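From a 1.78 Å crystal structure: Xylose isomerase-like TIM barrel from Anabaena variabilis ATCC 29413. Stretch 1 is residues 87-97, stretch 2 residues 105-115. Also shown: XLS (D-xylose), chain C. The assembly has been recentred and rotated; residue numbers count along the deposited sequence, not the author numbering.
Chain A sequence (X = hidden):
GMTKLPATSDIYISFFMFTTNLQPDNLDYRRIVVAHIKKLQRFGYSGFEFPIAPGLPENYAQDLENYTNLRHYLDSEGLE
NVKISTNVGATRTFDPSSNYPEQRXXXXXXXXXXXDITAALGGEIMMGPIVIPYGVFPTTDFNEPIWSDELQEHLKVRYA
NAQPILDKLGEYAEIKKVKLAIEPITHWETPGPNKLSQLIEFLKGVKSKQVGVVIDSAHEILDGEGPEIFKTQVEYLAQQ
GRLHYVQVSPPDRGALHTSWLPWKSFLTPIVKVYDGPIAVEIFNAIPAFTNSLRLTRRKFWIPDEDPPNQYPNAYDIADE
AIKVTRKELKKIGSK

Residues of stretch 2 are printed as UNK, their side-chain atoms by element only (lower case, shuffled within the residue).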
# COMPACT_ATOMS: atom_id res chain seq x y z
N ASN A 87 -23.59 14.54 8.53
CA ASN A 87 -22.66 13.44 8.71
C ASN A 87 -21.25 14.06 8.83
O ASN A 87 -20.77 14.76 7.92
CB ASN A 87 -22.76 12.43 7.58
CG ASN A 87 -21.95 11.21 7.85
OD1 ASN A 87 -20.74 11.26 7.81
ND2 ASN A 87 -22.62 10.10 8.07
N VAL A 88 -20.63 13.80 9.95
CA VAL A 88 -19.35 14.39 10.31
C VAL A 88 -18.47 13.32 10.92
O VAL A 88 -18.94 12.55 11.74
CB VAL A 88 -19.51 15.55 11.35
CG1 VAL A 88 -18.17 16.01 11.83
CG2 VAL A 88 -20.26 16.77 10.70
N GLY A 89 -17.21 13.30 10.52
CA GLY A 89 -16.24 12.36 11.04
C GLY A 89 -15.00 12.99 11.58
O GLY A 89 -14.53 14.01 11.07
N ALA A 90 -14.46 12.39 12.65
CA ALA A 90 -13.14 12.76 13.15
C ALA A 90 -12.14 12.29 12.08
O ALA A 90 -12.43 11.35 11.31
CB ALA A 90 -12.83 12.05 14.51
N THR A 91 -10.99 12.96 12.03
CA THR A 91 -9.94 12.68 11.05
C THR A 91 -8.65 12.41 11.78
O THR A 91 -8.56 12.62 12.98
CB THR A 91 -9.75 13.84 10.08
OG1 THR A 91 -9.10 14.95 10.70
CG2 THR A 91 -11.10 14.31 9.52
N ARG A 92 -7.66 11.91 11.06
CA ARG A 92 -6.35 11.63 11.67
C ARG A 92 -5.77 12.84 12.45
O ARG A 92 -5.20 12.68 13.56
CB ARG A 92 -5.35 11.14 10.63
CG ARG A 92 -4.17 10.40 11.27
CD ARG A 92 -2.92 10.64 10.51
NE ARG A 92 -3.07 10.24 9.13
CZ ARG A 92 -2.47 10.81 8.08
NH1 ARG A 92 -1.66 11.88 8.18
NH2 ARG A 92 -2.72 10.30 6.88
N THR A 93 -5.91 14.03 11.87
CA THR A 93 -5.50 15.30 12.51
C THR A 93 -6.48 15.67 13.63
O THR A 93 -6.07 15.82 14.80
CB THR A 93 -5.38 16.43 11.47
OG1 THR A 93 -4.42 16.02 10.49
CG2 THR A 93 -4.95 17.73 12.08
N PHE A 94 -7.76 15.76 13.30
CA PHE A 94 -8.81 16.16 14.24
C PHE A 94 -9.30 14.93 14.96
O PHE A 94 -10.41 14.42 14.71
CB PHE A 94 -9.94 16.89 13.53
CG PHE A 94 -9.48 18.08 12.78
CD1 PHE A 94 -8.78 19.11 13.43
CD2 PHE A 94 -9.71 18.17 11.40
CE1 PHE A 94 -8.33 20.23 12.71
CE2 PHE A 94 -9.26 19.29 10.68
CZ PHE A 94 -8.58 20.32 11.34
N ASP A 95 -8.44 14.46 15.87
CA ASP A 95 -8.66 13.21 16.62
C ASP A 95 -8.82 13.47 18.13
O ASP A 95 -7.83 13.72 18.83
CB ASP A 95 -7.52 12.23 16.32
CG ASP A 95 -7.67 10.89 17.03
OD1 ASP A 95 -8.71 10.62 17.67
OD2 ASP A 95 -6.71 10.09 16.96
N PRO A 96 -10.06 13.37 18.63
CA PRO A 96 -10.29 13.58 20.05
C PRO A 96 -9.80 12.49 20.98
O PRO A 96 -9.81 12.70 22.18
CB PRO A 96 -11.82 13.72 20.15
CG PRO A 96 -12.33 12.91 19.04
CD PRO A 96 -11.34 13.14 17.92
N SER A 97 -9.41 11.35 20.42
CA SER A 97 -8.85 10.22 21.17
C SER A 97 -7.31 10.24 21.18
O SER A 97 -6.68 9.28 21.65
CB SER A 97 -9.37 8.90 20.57
OG SER A 97 -8.87 8.69 19.26
N UNK A 105 -7.79 19.17 21.89
CA UNK A 105 -8.44 20.50 21.92
C UNK A 105 -8.70 21.00 20.54
O UNK A 105 -9.76 21.57 20.29
n UNK A 105 -9.38 20.21 25.54
o UNK A 105 -9.75 22.20 24.54
c UNK A 105 -9.01 21.24 24.79
c UNK A 105 -7.62 21.17 24.18
c UNK A 105 -7.63 21.51 22.70
N UNK A 106 -7.74 20.80 19.65
CA UNK A 106 -7.96 21.18 18.23
C UNK A 106 -9.08 20.34 17.59
O UNK A 106 -9.82 20.83 16.73
c UNK A 106 -4.29 22.32 17.44
c UNK A 106 -6.63 21.17 17.45
c UNK A 106 -5.77 22.37 17.88
o UNK A 106 -3.50 23.13 18.00
o UNK A 106 -3.93 21.51 16.56
N UNK A 107 -9.21 19.08 18.03
CA UNK A 107 -10.27 18.19 17.57
C UNK A 107 -11.63 18.67 18.09
O UNK A 107 -12.63 18.66 17.37
c UNK A 107 -9.98 16.76 18.01
N UNK A 108 -11.67 19.09 19.36
CA UNK A 108 -12.89 19.68 19.96
C UNK A 108 -13.36 20.92 19.21
O UNK A 108 -14.56 21.08 18.96
c UNK A 108 -14.99 19.61 22.28
c UNK A 108 -12.64 20.04 21.42
c UNK A 108 -13.80 20.57 22.28
c UNK A 108 -13.28 20.89 23.74
N UNK A 109 -12.41 21.79 18.84
CA UNK A 109 -12.78 23.01 18.06
C UNK A 109 -13.32 22.67 16.69
O UNK A 109 -14.26 23.33 16.20
c UNK A 109 -11.27 24.61 19.43
o UNK A 109 -13.13 26.22 19.62
c UNK A 109 -11.65 24.06 18.02
c UNK A 109 -12.46 25.32 20.22
o UNK A 109 -12.71 24.99 21.43
N UNK A 110 -12.72 21.65 16.07
CA UNK A 110 -13.20 21.12 14.79
C UNK A 110 -14.65 20.61 14.95
O UNK A 110 -15.52 20.99 14.18
c UNK A 110 -12.83 19.14 13.20
c UNK A 110 -13.20 17.83 13.50
c UNK A 110 -13.58 18.76 10.91
c UNK A 110 -12.26 20.03 14.26
c UNK A 110 -13.03 19.60 11.89
c UNK A 110 -13.94 17.45 11.26
c UNK A 110 -13.76 17.00 12.55
o UNK A 110 -14.49 16.56 10.34
N UNK A 111 -14.89 19.79 15.97
CA UNK A 111 -16.23 19.23 16.20
C UNK A 111 -17.24 20.31 16.57
O UNK A 111 -18.38 20.26 16.09
c UNK A 111 -16.18 18.07 17.19
c UNK A 111 -16.11 16.09 15.66
c UNK A 111 -15.40 16.84 16.74
c UNK A 111 -15.08 15.84 17.93
N UNK A 112 -16.81 21.33 17.34
CA UNK A 112 -17.69 22.51 17.69
C UNK A 112 -18.05 23.31 16.45
O UNK A 112 -19.21 23.79 16.30
n UNK A 112 -15.61 24.50 23.38
c UNK A 112 -16.96 22.88 20.16
c UNK A 112 -17.06 23.43 18.72
c UNK A 112 -16.36 23.54 22.50
c UNK A 112 -16.27 23.90 21.04
N UNK A 113 -17.09 23.46 15.54
CA UNK A 113 -17.35 24.10 14.23
C UNK A 113 -18.43 23.35 13.46
O UNK A 113 -19.31 23.96 12.81
c UNK A 113 -16.08 24.14 13.35
o UNK A 113 -16.40 24.38 12.00
N UNK A 114 -18.34 22.03 13.48
CA UNK A 114 -19.28 21.21 12.74
C UNK A 114 -20.63 21.24 13.43
O UNK A 114 -21.66 21.30 12.73
c UNK A 114 -18.72 19.82 12.44
c UNK A 114 -16.75 20.76 10.95
n UNK A 114 -15.37 21.70 7.67
n UNK A 114 -15.56 23.01 9.53
c UNK A 114 -15.75 21.84 8.93
n UNK A 114 -16.30 20.80 9.55
c UNK A 114 -17.85 19.71 11.15
N UNK A 115 -20.66 21.27 14.76
CA UNK A 115 -21.94 21.50 15.49
C UNK A 115 -22.56 22.87 14.99
O UNK A 115 -23.72 22.93 14.73
c UNK A 115 -23.13 21.94 17.73
c UNK A 115 -21.82 21.49 17.05
c UNK A 115 -21.39 20.10 17.63
C1 XLS C . -19.86 5.53 6.62
C2 XLS C . -19.44 6.75 7.42
C3 XLS C . -18.39 7.66 6.70
C4 XLS C . -18.59 9.15 6.91
O1 XLS C . -20.16 4.24 7.17
O2 XLS C . -20.57 7.48 7.90
O3 XLS C . -18.22 7.54 5.28
O4 XLS C . -18.71 9.38 8.29

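Stretch 2 is helical throughout, and stretch 1 runs beside it without regular helix or strand.

Position 105 has three carbons, the third carrying one oxygen and one nitrogen. It points away from stretch 1 and does not touch it. The residue is Q105.

Position 106 has three carbons, the third carrying two oxygens. That is a carboxylate. Its side chain comes no nearer than 5.0 Å, from CB to CD1 of F94, but its backbone O lies 3.9 Å from CD1 of F94. The residue is E106.

Position 107 has one side-chain carbon. This CB points toward stretch 1 and packs on the backbone of F94 to P96, 3.6 Å from C of F94, 3.5 Å from C of D95 and 3.4 Å from N of P96. The residue is A107. Its CA is 4.2 Å from CA of F94.

Position 108 has four carbons, forked at the second. It points away from stretch 1. The residue is L108.

Position 109 again has three carbons, the third with two oxygens. Its end leads away from stretch 1. The residue is E109.

Position 110 has one carbon, then a ring of six carbons bearing one oxygen. The ring lies over the F94 ring, and the oxygen reaches O of G89. The residue is Y110. Its OH donates a hydrogen bond to O of G89, at 2.7 Å. The ring forms an offset stack with that of F94, with centroids 4.5 Å apart and planes at 10°. CD2 of Y110 lies 3.4 Å from CB of F94.

Position 111 has four carbons, forked at the second. It leaves the helix sideways, but its end comes nearer to stretch 1. The two end carbons approach P96 and V88. The residue is L111. Its CD1 is 4.2 Å from CG of P96, and its CD2 is 4.3 Å from CG1 of V88.

Position 112 has four carbons in a row ending in nitrogen, out of reach of stretch 1. The residue is K112. Its NZ forms a salt bridge with OE2 of E109, at 3.5 Å.

Position 113 has one carbon and one oxygen, also out of reach. The residue is S113.

Position 114 has three carbons, a nitrogen, then a carbon carrying two more nitrogens. That is a guanidinium. A stem carbon packs on CG1 of V88. The residue is R114. Its CG is 3.8 Å from CG1 of V88, while NH1 donates to OG of S113 at 2.9 Å.

Position 115 has three carbons, branched at the first. It points away from stretch 1. The residue is V115.

The contact is mainly apolar, with one hydrogen bond across it. A107, Y110 and R114 point toward stretch 1, as the three- and four-residue spacing of a helix allows. The small A107 side chain sits against the F94–P96 backbone. Y110 gives the largest area: its ring covers F94 and its hydroxyl satisfies a loop carbonyl. On stretch 1, OG1 of T91 accepts from N of F94 at 3.0 Å.

Stretch 2, residues 105-115: QEALEYLKSRV
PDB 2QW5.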